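Local coordinates for protein benzoate transport porin BenP (PDB 5DL8) that probably acts as a beta-barrel porin of the outer membrane, letting small solutes such as benzoate cross the outer membrane, at residues T29-Y34 / F400-K405; V82-R87 / A109-K114; A144-L149 / S176-E181. One frame throughout, in Å; residues are numbered along the deposited sequence.

Interaction 1 joins the first and last long strands, 25-39 and 394-406, and closes the barrel; interactions 2 and 3 lie within the chain it encloses. Interaction 2 pairs strands 72-87 and 107-123 further round the wall, about 14 Å from interaction 1 between centres. Interaction 3 comes later along the chain, joining two loops inside the barrel, with its centre about 10 Å from that of interaction 2 and about 14 Å from that of interaction 1. The inward side chains of both wall contacts reach these loops: Lys31 meets Gln147, whereas Tyr112 and Lys114 hold the turn at 177-180. The wall thus holds inner loops that probably narrow the channel, as in other OprD-family porins.

Interaction 1: residues T29-Y34 / F400-K405; sequences TLKNAY and FVNYTK
Strands 29-34 and 400-405 run antiparallel, their axes 4.7 Å apart at 179°, with Leu30 facing Tyr403 and Asn32 facing Val401 as hydrogen-bonded pairs. Four short, nearly straight N-H...O bonds join these pairs, from Tyr403 N to Leu30 O at 2.8 Å up to Asn32 N to Val401 O at 3.0 Å, the last with an angle of 175°. In the Leu30-Tyr403 pair each donor meets a lone pair in the carbonyl plane. Thr29, Lys31, Ala33, Phe400, Asn402 and Thr404 share one face, turned to the barrel interior. There CG of Asn402, anti to its own carbonyl carbon (chi1 -75°), brings OD1 alongside the Lys31 chain, 3.3 Å from Lys31 CG. A water donates both to this OD1 and to Leu30 O, 2.7 Å from each, and so bridges side chain and backbone. Lys31 CD passes beside the Phe400 ring, and the bend at chi3 then folds CE back toward Asn402 OD1, before NZ goes on to bond Gln147 O of the inner loop. Ala33 CB lies at the edge of the Phe400 ring, near its plane, 3.6 Å from Phe400 CE1. On the outer face Leu30 and Tyr403 lie side by side, CB to CB 3.9 Å; the Tyr403 ring goes on to meet Phe377 of the neighbouring strand. Asn32, whose CB packs 4.0 Å from Val401 CB, spends its amide on strand 47-65: OD1 is bonded to the indole N-H of Trp50 and ND2 to Gln52. Strands 25-39 and 394-406 are the first and last long strands of the chain, so this pairing is the closing seam of a porin beta-barrel of the OprD family.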
loop_
_atom_site.group_PDB
_atom_site.type_symbol
_atom_site.label_atom_id
_atom_site.label_comp_id
_atom_site.label_asym_id
_atom_site.label_seq_id
_atom_site.Cartn_x
_atom_site.Cartn_y
_atom_site.Cartn_z
ATOM N N THR A 29 -14.521 8.834 -9.046
ATOM C CA THR A 29 -14.562 7.388 -9.101
ATOM C C THR A 29 -15.888 6.790 -8.542
ATOM O O THR A 29 -16.595 7.386 -7.786
ATOM C CB THR A 29 -13.380 6.664 -8.368
ATOM O OG1 THR A 29 -13.544 6.763 -6.976
ATOM C CG2 THR A 29 -11.954 7.174 -8.723
ATOM N N LEU A 30 -16.093 5.537 -8.967
ATOM C CA LEU A 30 -17.057 4.563 -8.552
ATOM C C LEU A 30 -16.348 3.217 -8.412
ATOM O O LEU A 30 -15.514 2.787 -9.224
ATOM C CB LEU A 30 -18.262 4.408 -9.541
ATOM C CG LEU A 30 -19.076 5.656 -9.888
ATOM C CD1 LEU A 30 -19.948 5.430 -11.105
ATOM C CD2 LEU A 30 -19.948 6.095 -8.764
ATOM N N LYS A 31 -16.733 2.563 -7.336
ATOM C CA LYS A 31 -16.311 1.216 -7.040
ATOM C C LYS A 31 -17.478 0.327 -6.458
ATOM O O LYS A 31 -17.971 0.543 -5.311
ATOM C CB LYS A 31 -15.188 1.285 -5.987
ATOM C CG LYS A 31 -14.446 -0.077 -5.898
ATOM C CD LYS A 31 -13.277 -0.098 -4.903
ATOM C CE LYS A 31 -12.009 0.493 -5.551
ATOM N NZ LYS A 31 -10.891 0.574 -4.487
ATOM N N ASN A 32 -17.752 -0.736 -7.156
ATOM C CA ASN A 32 -18.629 -1.803 -6.732
ATOM C C ASN A 32 -17.671 -2.901 -6.353
ATOM O O ASN A 32 -17.013 -3.463 -7.231
ATOM C CB ASN A 32 -19.496 -2.290 -7.893
ATOM C CG ASN A 32 -20.635 -3.303 -7.472
ATOM O OD1 ASN A 32 -20.434 -4.504 -7.245
ATOM N ND2 ASN A 32 -21.851 -2.797 -7.453
ATOM N N ALA A 33 -17.661 -3.265 -5.075
ATOM C CA ALA A 33 -16.637 -4.177 -4.525
ATOM C C ALA A 33 -17.281 -5.341 -3.828
ATOM O O ALA A 33 -18.028 -5.141 -2.863
ATOM C CB ALA A 33 -15.733 -3.428 -3.489
ATOM N N TYR A 34 -16.950 -6.551 -4.256
ATOM C CA TYR A 34 -17.305 -7.772 -3.549
ATOM C C TYR A 34 -16.029 -8.468 -3.039
ATOM O O TYR A 34 -15.114 -8.832 -3.837
ATOM C CB TYR A 34 -18.076 -8.686 -4.475
ATOM C CG TYR A 34 -18.305 -10.071 -3.967
ATOM C CD1 TYR A 34 -19.246 -10.336 -3.038
ATOM C CD2 TYR A 34 -17.568 -11.144 -4.502
ATOM C CE1 TYR A 34 -19.421 -11.655 -2.550
ATOM C CE2 TYR A 34 -17.778 -12.427 -4.117
ATOM C CZ TYR A 34 -18.666 -12.656 -3.101
ATOM O OH TYR A 34 -18.768 -13.905 -2.689
ATOM N N PHE A 400 -14.400 -6.508 -8.630
ATOM C CA PHE A 400 -14.527 -5.045 -8.610
ATOM C C PHE A 400 -15.040 -4.593 -9.952
ATOM O O PHE A 400 -14.543 -5.092 -11.004
ATOM C CB PHE A 400 -13.195 -4.355 -8.360
ATOM C CG PHE A 400 -12.560 -4.655 -6.989
ATOM C CD1 PHE A 400 -13.038 -4.102 -5.848
ATOM C CD2 PHE A 400 -11.420 -5.474 -6.887
ATOM C CE1 PHE A 400 -12.469 -4.390 -4.613
ATOM C CE2 PHE A 400 -10.777 -5.749 -5.672
ATOM C CZ PHE A 400 -11.302 -5.197 -4.520
ATOM N N VAL A 401 -15.993 -3.652 -9.937
ATOM C CA VAL A 401 -16.309 -2.898 -11.105
ATOM C C VAL A 401 -15.968 -1.472 -10.777
ATOM O O VAL A 401 -16.593 -0.876 -9.920
ATOM C CB VAL A 401 -17.787 -2.950 -11.494
ATOM C CG1 VAL A 401 -18.053 -2.144 -12.798
ATOM C CG2 VAL A 401 -18.274 -4.393 -11.621
ATOM N N ASN A 402 -14.988 -0.941 -11.488
ATOM C CA ASN A 402 -14.363 0.360 -11.261
ATOM C C ASN A 402 -14.724 1.316 -12.357
ATOM O O ASN A 402 -14.723 0.931 -13.564
ATOM C CB ASN A 402 -12.834 0.195 -11.236
ATOM C CG ASN A 402 -12.325 -0.463 -9.912
ATOM O OD1 ASN A 402 -12.802 -0.078 -8.814
ATOM N ND2 ASN A 402 -11.421 -1.436 -9.994
ATOM N N TYR A 403 -14.959 2.556 -11.970
ATOM C CA TYR A 403 -15.105 3.645 -12.930
ATOM C C TYR A 403 -14.230 4.784 -12.473
ATOM O O TYR A 403 -14.228 5.104 -11.304
ATOM C CB TYR A 403 -16.512 4.163 -13.009
ATOM C CG TYR A 403 -16.635 5.322 -13.964
ATOM C CD1 TYR A 403 -16.751 5.135 -15.359
ATOM C CD2 TYR A 403 -16.740 6.604 -13.498
ATOM C CE1 TYR A 403 -16.896 6.214 -16.241
ATOM C CE2 TYR A 403 -16.943 7.660 -14.343
ATOM C CZ TYR A 403 -16.960 7.465 -15.702
ATOM O OH TYR A 403 -17.160 8.563 -16.438
ATOM N N THR A 404 -13.492 5.358 -13.413
ATOM C CA THR A 404 -12.498 6.438 -13.176
ATOM C C THR A 404 -12.687 7.521 -14.233
ATOM O O THR A 404 -12.763 7.231 -15.407
ATOM C CB THR A 404 -11.096 5.877 -13.107
ATOM O OG1 THR A 404 -11.050 5.004 -12.000
ATOM C CG2 THR A 404 -10.052 6.978 -12.909
ATOM N N LYS A 405 -12.868 8.750 -13.815
ATOM C CA LYS A 405 -12.849 9.831 -14.780
ATOM C C LYS A 405 -12.017 11.011 -14.249
ATOM O O LYS A 405 -12.200 11.474 -13.097
ATOM C CB LYS A 405 -14.218 10.301 -15.109
ATOM C CG LYS A 405 -14.087 11.339 -16.224
ATOM C CD LYS A 405 -15.391 11.651 -16.905
ATOM C CE LYS A 405 -16.157 12.744 -16.181
ATOM N NZ LYS A 405 -17.086 13.305 -17.197
HETATM O O HOH W 1 -12.897 2.630 -8.602
#

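Interaction 2: residues V82-R87 / A109-K114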
loop_
_atom_site.group_PDB
_atom_site.type_symbol
_atom_site.label_atom_id
_atom_site.label_comp_id
_atom_site.label_asym_id
_atom_site.label_seq_id
_atom_site.Cartn_x
_atom_site.Cartn_y
_atom_site.Cartn_z
ATOM N N VAL A 82 -13.314 13.453 -0.791
ATOM C CA VAL A 82 -14.466 12.897 -0.149
ATOM C C VAL A 82 -14.683 11.524 -0.751
ATOM O O VAL A 82 -14.469 11.306 -1.971
ATOM C CB VAL A 82 -15.690 13.844 -0.317
ATOM C CG1 VAL A 82 -16.044 14.019 -1.813
ATOM C CG2 VAL A 82 -16.915 13.318 0.456
ATOM N N GLN A 83 -14.957 10.545 0.111
ATOM C CA GLN A 83 -15.200 9.154 -0.321
ATOM C C GLN A 83 -16.315 8.585 0.519
ATOM O O GLN A 83 -16.355 8.770 1.734
ATOM C CB GLN A 83 -13.956 8.278 -0.122
ATOM C CG GLN A 83 -12.572 8.782 -0.601
ATOM C CD GLN A 83 -11.449 7.856 -0.134
ATOM O OE1 GLN A 83 -11.311 6.676 -0.541
ATOM N NE2 GLN A 83 -10.680 8.366 0.839
ATOM N N TYR A 84 -17.245 7.905 -0.135
ATOM C CA TYR A 84 -18.465 7.429 0.499
ATOM C C TYR A 84 -18.819 6.089 -0.042
ATOM O O TYR A 84 -18.897 5.944 -1.268
ATOM C CB TYR A 84 -19.592 8.372 0.203
ATOM C CG TYR A 84 -20.876 7.929 0.803
ATOM C CD1 TYR A 84 -21.015 7.851 2.220
ATOM C CD2 TYR A 84 -21.990 7.594 -0.005
ATOM C CE1 TYR A 84 -22.211 7.466 2.806
ATOM C CE2 TYR A 84 -23.201 7.224 0.592
ATOM C CZ TYR A 84 -23.298 7.182 1.993
ATOM O OH TYR A 84 -24.418 6.695 2.587
ATOM N N ALA A 85 -19.042 5.111 0.857
ATOM C CA ALA A 85 -19.462 3.770 0.483
ATOM C C ALA A 85 -20.725 3.335 1.294
ATOM O O ALA A 85 -20.855 3.632 2.474
ATOM C CB ALA A 85 -18.386 2.785 0.756
ATOM N N VAL A 86 -21.629 2.612 0.614
ATOM C CA VAL A 86 -22.761 1.928 1.225
ATOM C C VAL A 86 -22.615 0.424 1.190
ATOM O O VAL A 86 -22.301 -0.136 0.118
ATOM C CB VAL A 86 -24.035 2.274 0.444
ATOM C CG1 VAL A 86 -25.283 1.560 0.994
ATOM C CG2 VAL A 86 -24.281 3.749 0.639
ATOM N N ARG A 87 -22.819 -0.233 2.350
ATOM C CA ARG A 87 -22.905 -1.684 2.363
ATOM C C ARG A 87 -24.192 -2.206 1.671
ATOM O O ARG A 87 -25.286 -1.797 1.981
ATOM C CB ARG A 87 -22.884 -2.254 3.772
ATOM C CG ARG A 87 -22.858 -3.777 3.754
ATOM C CD ARG A 87 -22.339 -4.412 5.068
ATOM N NE ARG A 87 -22.901 -3.867 6.232
ATOM C CZ ARG A 87 -24.187 -4.102 6.663
ATOM N NH1 ARG A 87 -25.042 -4.907 6.019
ATOM N NH2 ARG A 87 -24.634 -3.525 7.778
ATOM N N ALA A 109 -20.585 -1.818 9.611
ATOM C CA ALA A 109 -21.252 -0.509 9.368
ATOM C C ALA A 109 -22.158 -0.604 8.128
ATOM O O ALA A 109 -21.839 -1.337 7.150
ATOM C CB ALA A 109 -20.187 0.526 9.029
ATOM N N SER A 110 -23.236 0.147 8.122
ATOM C CA SER A 110 -24.108 0.075 6.926
ATOM C C SER A 110 -23.635 1.029 5.839
ATOM O O SER A 110 -23.964 0.843 4.692
ATOM C CB SER A 110 -25.604 0.198 7.315
ATOM O OG SER A 110 -25.722 1.396 7.946
ATOM N N ASP A 111 -22.790 1.998 6.208
ATOM C CA ASP A 111 -22.173 2.992 5.279
ATOM C C ASP A 111 -20.972 3.714 5.989
ATOM O O ASP A 111 -20.824 3.611 7.199
ATOM C CB ASP A 111 -23.232 3.950 4.698
ATOM C CG ASP A 111 -23.742 4.994 5.661
ATOM O OD1 ASP A 111 -23.579 4.891 6.847
ATOM O OD2 ASP A 111 -24.284 6.019 5.270
ATOM N N TYR A 112 -20.063 4.336 5.254
ATOM C CA TYR A 112 -19.047 5.173 5.907
ATOM C C TYR A 112 -18.566 6.219 4.917
ATOM O O TYR A 112 -18.654 6.012 3.709
ATOM C CB TYR A 112 -17.885 4.375 6.509
ATOM C CG TYR A 112 -16.827 3.781 5.597
ATOM C CD1 TYR A 112 -17.183 2.926 4.570
ATOM C CD2 TYR A 112 -15.421 3.907 5.923
ATOM C CE1 TYR A 112 -16.278 2.265 3.818
ATOM C CE2 TYR A 112 -14.441 3.289 5.098
ATOM C CZ TYR A 112 -14.866 2.448 4.065
ATOM O OH TYR A 112 -13.932 1.808 3.250
ATOM N N LEU A 113 -18.163 7.350 5.505
ATOM C CA LEU A 113 -17.781 8.551 4.847
ATOM C C LEU A 113 -16.429 8.965 5.329
ATOM O O LEU A 113 -16.275 9.109 6.590
ATOM C CB LEU A 113 -18.722 9.686 5.265
ATOM C CG LEU A 113 -18.414 11.068 4.688
ATOM C CD1 LEU A 113 -18.656 11.162 3.201
ATOM C CD2 LEU A 113 -19.316 12.068 5.414
ATOM N N LYS A 114 -15.509 9.198 4.375
ATOM C CA LYS A 114 -14.187 9.891 4.652
ATOM C C LYS A 114 -14.180 11.271 3.952
ATOM O O LYS A 114 -14.850 11.431 2.932
ATOM C CB LYS A 114 -13.082 9.089 4.080
ATOM C CG LYS A 114 -12.844 7.712 4.633
ATOM C CD LYS A 114 -11.874 6.992 3.736
ATOM C CE LYS A 114 -11.319 5.751 4.390
ATOM N NZ LYS A 114 -10.362 6.125 5.521
#
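Two polar side-chain contacts fasten the outer side and the loop end of this antiparallel pair. Tyr84 reaches obliquely along the strands, CG anti to its backbone N (chi1 179°), and its hydroxyl donates to Asp111 OD2 at 2.8 Å. The carboxylate accepts on its anti lone pair, with its plane 79° from the ring. Asp111 CG sits in the crowded position between its own backbone N and carbonyl carbon, which turns OD2 to the hydroxyl. At the loop end, the bend at chi3 of Arg87 brings NE 2.9 Å from Ala109 O, above the carbonyl plane, while Arg87 N donates to Ser110 O at 2.8 Å. The other two guanidinium nitrogens bond the carbonyls of Ser89 and Gln108, so one side chain ties down both ends of the connecting loop. Regular strand bonds hold these groups in register: Gln83 pairs with Lys114 and Ala85 with Tyr112, the Ala85 N-H pointing nearly along the Tyr112 C=O axis at 3.0 Å (N-H...O 172°). On the inner face Ala85 CB rests 3.8 Å from Tyr112 CE1, and the Gln83 amide lies alongside the Lys114 chain, NE2 to CD 3.4 Å. Next to Tyr84 on the outer face, Leu113 CD1 meets Val82 CG2 at 3.9 Å. Further in, the polar ends of the inner residues go to the loops folded against the inside of the wall. Tyr112 OH joins Arg178 O and Leu148 N, Gln83 OE1 takes Leu149 N, and Lys114 NZ grips Pro177 O and Glu180 O. Because buried Lys114 meets carbonyl oxygens there, it probably stays charged, its ammonium stabilised by the carbonyl dipoles; the wall thus anchors the inner loops largely through their backbone.

Interaction 3: residues A144-L149 / S176-E181; sequences ASRQLL and SPRNEE
Charge comes first: two arginines, Arg146 and Arg178, cross obliquely with their guanidinium planes 33° apart. Arg178 NH2 sits 3.2 Å above the Arg146 plane, over its centre, and only 3.4 Å from Arg146 NH2. Such like charges would repel, and the anion that probably offsets them is Asp143, whose OD2 makes a salt bridge with Arg178 NH1. Hydrogen bonds fix each group further. Arg146 NH1 donates to Ser145 OG at 2.9 Å, nearly in its guanidinium plane, and the same hydroxyl oxygen is bonded to Asp143 OD1; Arg178 NE is tied to Thr97 O. Loop 144-149 lies inside the barrel, consistent with the inward-folded third loop that constricts OprD-family channels, and arginines at such a constriction would probably favour anionic solutes such as benzoate. The other partner, 176-181, begins the loop after strand 165-176 and makes a type I beta turn from Pro177 to Glu180, closed by Glu180 N to Pro177 O at 3.0 Å. The rest is van der Waals packing along the Arg178 chain. Arg178 leaves the turn with CG in the crowded position (chi1 74°) and then extends straight to NE, so its guanidinium lies with one face on the Arg146 CG methylene, which is 3.4 Å from Arg178 NE. At the base of that chain, Arg178 CB packs 3.3 Å from Leu148 O.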
loop_
_atom_site.group_PDB
_atom_site.type_symbol
_atom_site.label_atom_id
_atom_site.label_comp_id
_atom_site.label_asym_id
_atom_site.label_seq_id
_atom_site.Cartn_x
_atom_site.Cartn_y
_atom_site.Cartn_z
ATOM N N ALA A 144 -5.182 0.923 -1.740
ATOM C CA ALA A 144 -6.420 0.777 -2.582
ATOM C C ALA A 144 -6.899 -0.671 -2.751
ATOM O O ALA A 144 -7.595 -0.973 -3.680
ATOM C CB ALA A 144 -6.144 1.434 -3.996
ATOM N N SER A 145 -6.575 -1.572 -1.861
ATOM C CA SER A 145 -6.807 -3.047 -2.069
ATOM C C SER A 145 -8.332 -3.482 -1.790
ATOM O O SER A 145 -8.857 -4.645 -2.177
ATOM C CB SER A 145 -5.827 -3.842 -1.137
ATOM O OG SER A 145 -6.149 -3.613 0.260
ATOM N N ARG A 146 -9.066 -2.574 -1.156
ATOM C CA ARG A 146 -10.401 -3.002 -0.685
ATOM C C ARG A 146 -11.505 -2.049 -1.221
ATOM O O ARG A 146 -11.707 -2.035 -2.435
ATOM C CB ARG A 146 -10.377 -3.138 0.844
ATOM C CG ARG A 146 -9.416 -4.166 1.444
ATOM C CD ARG A 146 -9.608 -5.508 0.851
ATOM N NE ARG A 146 -9.076 -6.577 1.700
ATOM C CZ ARG A 146 -7.763 -6.880 1.904
ATOM N NH1 ARG A 146 -6.744 -6.177 1.360
ATOM N NH2 ARG A 146 -7.488 -7.877 2.741
ATOM N N GLN A 147 -12.112 -1.223 -0.355
ATOM C CA GLN A 147 -13.107 -0.304 -0.781
ATOM C C GLN A 147 -12.588 1.122 -0.713
ATOM O O GLN A 147 -11.864 1.549 -1.651
ATOM C CB GLN A 147 -14.428 -0.547 -0.018
ATOM C CG GLN A 147 -15.596 0.340 -0.359
ATOM C CD GLN A 147 -15.810 0.547 -1.850
ATOM O OE1 GLN A 147 -15.101 1.341 -2.473
ATOM N NE2 GLN A 147 -16.834 -0.101 -2.420
ATOM N N LEU A 148 -12.853 1.866 0.345
ATOM C CA LEU A 148 -12.254 3.265 0.428
ATOM C C LEU A 148 -10.694 3.195 0.713
ATOM O O LEU A 148 -10.172 2.104 1.066
ATOM C CB LEU A 148 -13.042 4.152 1.374
ATOM C CG LEU A 148 -14.578 4.211 1.126
ATOM C CD1 LEU A 148 -15.235 5.265 2.020
ATOM C CD2 LEU A 148 -14.791 4.532 -0.370
ATOM N N LEU A 149 -9.998 4.304 0.497
ATOM C CA LEU A 149 -8.504 4.386 0.480
ATOM C C LEU A 149 -7.954 5.074 1.762
ATOM O O LEU A 149 -8.499 6.065 2.331
ATOM C CB LEU A 149 -8.084 5.247 -0.663
ATOM C CG LEU A 149 -7.948 4.718 -2.095
ATOM C CD1 LEU A 149 -8.941 3.686 -2.475
ATOM C CD2 LEU A 149 -7.887 5.818 -3.147
ATOM N N SER A 176 -5.976 7.556 8.728
ATOM C CA SER A 176 -7.419 7.108 8.577
ATOM C C SER A 176 -7.415 5.868 7.784
ATOM O O SER A 176 -7.290 5.919 6.547
ATOM C CB SER A 176 -8.231 8.120 7.800
ATOM O OG SER A 176 -9.638 7.829 7.893
ATOM N N PRO A 177 -7.435 4.739 8.444
ATOM C CA PRO A 177 -7.366 3.460 7.690
ATOM C C PRO A 177 -8.463 3.224 6.603
ATOM O O PRO A 177 -9.502 3.862 6.638
ATOM C CB PRO A 177 -7.451 2.382 8.823
ATOM C CG PRO A 177 -6.868 3.054 9.982
ATOM C CD PRO A 177 -7.398 4.485 9.891
ATOM N N ARG A 178 -8.181 2.328 5.654
ATOM C CA ARG A 178 -9.058 2.057 4.538
ATOM C C ARG A 178 -10.556 1.735 5.009
ATOM O O ARG A 178 -11.468 2.137 4.368
ATOM C CB ARG A 178 -8.497 0.923 3.689
ATOM C CG ARG A 178 -8.643 -0.434 4.324
ATOM C CD ARG A 178 -7.804 -1.465 3.659
ATOM N NE ARG A 178 -8.010 -2.818 4.229
ATOM C CZ ARG A 178 -7.132 -3.852 4.082
ATOM N NH1 ARG A 178 -5.905 -3.626 3.445
ATOM N NH2 ARG A 178 -7.422 -5.088 4.602
ATOM N N ASN A 179 -10.726 1.129 6.192
ATOM C CA ASN A 179 -12.002 0.677 6.687
ATOM C C ASN A 179 -12.500 1.542 7.786
ATOM O O ASN A 179 -13.306 1.028 8.606
ATOM C CB ASN A 179 -11.933 -0.822 7.148
ATOM C CG ASN A 179 -10.984 -1.066 8.351
ATOM O OD1 ASN A 179 -9.908 -0.547 8.415
ATOM N ND2 ASN A 179 -11.367 -1.939 9.240
ATOM N N GLU A 180 -12.069 2.826 7.873
ATOM C CA GLU A 180 -12.519 3.675 8.968
ATOM C C GLU A 180 -12.804 5.052 8.453
ATOM O O GLU A 180 -12.266 5.443 7.447
ATOM C CB GLU A 180 -11.474 3.838 10.152
ATOM C CG GLU A 180 -10.902 2.584 10.750
ATOM C CD GLU A 180 -11.872 1.798 11.616
ATOM O OE1 GLU A 180 -13.031 2.275 11.875
ATOM O OE2 GLU A 180 -11.495 0.665 12.056
ATOM N N GLU A 181 -13.541 5.805 9.250
ATOM C CA GLU A 181 -13.966 7.169 8.906
ATOM C C GLU A 181 -13.095 8.252 9.407
ATOM O O GLU A 181 -13.066 9.287 8.832
ATOM C CB GLU A 181 -15.359 7.525 9.555
ATOM C CG GLU A 181 -16.510 6.648 9.018
ATOM C CD GLU A 181 -17.928 7.255 9.220
ATOM O OE1 GLU A 181 -18.280 7.647 10.295
ATOM O OE2 GLU A 181 -18.693 7.332 8.286
#